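Local atomic coordinates of uncharacterized conserved protein (Idiomarina loihiensis, PDB entry 2QSD), a protein that is of unknown function and belongs to the DUF1543 family of uncharacterized conserved proteins. Residues 38-41 with 42-46. Numbering follows the deposited sequence.
Sequences EETY and PAIRK
Ile44 reaches back along the start of helix 41-47 to meet Thr40 and Tyr41. Its CG1 lies beside the backbone N (chi1 -66°) and the chain then runs on extended, which carries CD1 to 3.5 Å from Thr40 OG1 and to the rim of the Tyr41 ring, 4.0 Å from CD1 of that ring and near its plane. The tyrosine and isoleucine side chains run alongside each other in the same direction, while one face of the ring is covered by Glu38 CA, 3.7 Å above its centre. Thr40 OG1 sits between its own N and carbonyl carbon (chi1 70°) and hydrogen-bonds to Met37 O. Two i to i+4 backbone bonds establish the first turn: Ile44 N to Thr40 O and the straighter Arg45 N to Tyr41 O, both 2.9 Å. Pro42 fits here because no N-H is required of it. With only an alanine methyl at Ile44, the Tyr41 ring edge and Thr40 OG1 would probably lose their apolar neighbour and a gap open toward Val32 of strand 26-34 and Val15 of strand 9-17. Arg45 NE hydrogen-bonds to Pro179 O. Thr40 and Ala43 also pack on Val32, and Thr40 on Phe11, seating the short helix against that sheet.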
loop_
_atom_site.group_PDB
_atom_site.type_symbol
_atom_site.label_atom_id
_atom_site.label_comp_id
_atom_site.label_asym_id
_atom_site.label_seq_id
_atom_site.Cartn_x
_atom_site.Cartn_y
_atom_site.Cartn_z
ATOM N N GLU A 38 12.367 -16.245 -11.610
ATOM C CA GLU A 38 12.775 -17.017 -10.425
ATOM C C GLU A 38 14.189 -16.703 -9.946
ATOM O O GLU A 38 14.503 -16.882 -8.773
ATOM C CB GLU A 38 12.666 -18.524 -10.686
ATOM C CG GLU A 38 11.245 -19.046 -10.832
ATOM C CD GLU A 38 11.162 -20.569 -10.853
ATOM O OE1 GLU A 38 12.199 -21.239 -11.076
ATOM O OE2 GLU A 38 10.044 -21.098 -10.649
ATOM N N GLU A 39 15.039 -16.234 -10.852
ATOM C CA GLU A 39 16.405 -15.874 -10.488
ATOM C C GLU A 39 16.521 -14.477 -9.879
ATOM O O GLU A 39 17.612 -14.054 -9.504
ATOM C CB GLU A 39 17.354 -16.049 -11.677
ATOM C CG GLU A 39 17.672 -17.512 -11.978
ATOM C CD GLU A 39 18.643 -17.678 -13.127
ATOM O OE1 GLU A 39 19.866 -17.570 -12.894
ATOM O OE2 GLU A 39 18.184 -17.926 -14.262
ATOM N N THR A 40 15.397 -13.770 -9.772
ATOM C CA THR A 40 15.379 -12.455 -9.134
ATOM C C THR A 40 14.869 -12.523 -7.691
ATOM O O THR A 40 14.891 -11.512 -6.976
ATOM C CB THR A 40 14.536 -11.431 -9.921
ATOM O OG1 THR A 40 13.146 -11.763 -9.822
ATOM C CG2 THR A 40 14.956 -11.369 -11.389
ATOM N N TYR A 41 14.425 -13.712 -7.275
ATOM C CA TYR A 41 13.841 -13.915 -5.943
ATOM C C TYR A 41 14.720 -13.454 -4.767
ATOM O O TYR A 41 14.203 -12.789 -3.870
ATOM C CB TYR A 41 13.330 -15.352 -5.741
ATOM C CG TYR A 41 12.096 -15.723 -6.544
ATOM C CD1 TYR A 41 11.340 -14.751 -7.210
ATOM C CD2 TYR A 41 11.656 -17.051 -6.607
ATOM C CE1 TYR A 41 10.206 -15.090 -7.937
ATOM C CE2 TYR A 41 10.509 -17.401 -7.333
ATOM C CZ TYR A 41 9.796 -16.409 -7.994
ATOM O OH TYR A 41 8.668 -16.719 -8.714
ATOM N N PRO A 42 16.036 -13.800 -4.757
ATOM C CA PRO A 42 16.908 -13.232 -3.715
ATOM C C PRO A 42 16.914 -11.708 -3.652
ATOM O O PRO A 42 16.901 -11.140 -2.557
ATOM C CB PRO A 42 18.301 -13.742 -4.111
ATOM C CG PRO A 42 18.031 -15.020 -4.803
ATOM C CD PRO A 42 16.793 -14.741 -5.610
ATOM N N ALA A 43 16.920 -11.065 -4.817
ATOM C CA ALA A 43 16.952 -9.613 -4.900
ATOM C C ALA A 43 15.619 -8.991 -4.503
ATOM O O ALA A 43 15.582 -7.866 -4.009
ATOM C CB ALA A 43 17.357 -9.166 -6.296
ATOM N N ILE A 44 14.528 -9.723 -4.724
ATOM C CA ILE A 44 13.209 -9.273 -4.290
ATOM C C ILE A 44 13.124 -9.340 -2.773
ATOM O O ILE A 44 12.755 -8.354 -2.122
ATOM C CB ILE A 44 12.077 -10.100 -4.925
ATOM C CG1 ILE A 44 12.047 -9.861 -6.430
ATOM C CG2 ILE A 44 10.723 -9.723 -4.314
ATOM C CD1 ILE A 44 11.112 -10.784 -7.167
ATOM N N ARG A 45 13.497 -10.495 -2.224
ATOM C CA ARG A 45 13.540 -10.702 -0.772
ATOM C C ARG A 45 14.397 -9.680 -0.034
ATOM O O ARG A 45 13.977 -9.167 1.002
ATOM C CB ARG A 45 13.990 -12.119 -0.425
ATOM C CG ARG A 45 12.908 -13.160 -0.643
ATOM C CD ARG A 45 13.108 -14.351 0.277
ATOM N NE ARG A 45 11.924 -15.209 0.354
ATOM C CZ ARG A 45 10.869 -14.981 1.135
ATOM N NH1 ARG A 45 9.848 -15.828 1.128
ATOM N NH2 ARG A 45 10.822 -13.906 1.918
ATOM N N LYS A 46 15.569 -9.359 -0.579
ATOM C CA LYS A 46 16.461 -8.398 0.073
ATOM C C LYS A 46 16.073 -6.936 -0.168
ATOM O O LYS A 46 16.518 -6.049 0.560
ATOM C CB LYS A 46 17.936 -8.669 -0.269
ATOM C CG LYS A 46 18.431 -8.105 -1.591
ATOM C CD LYS A 46 19.954 -7.929 -1.585
ATOM C CE LYS A 46 20.707 -9.263 -1.535
ATOM N NZ LYS A 46 22.189 -9.071 -1.538
#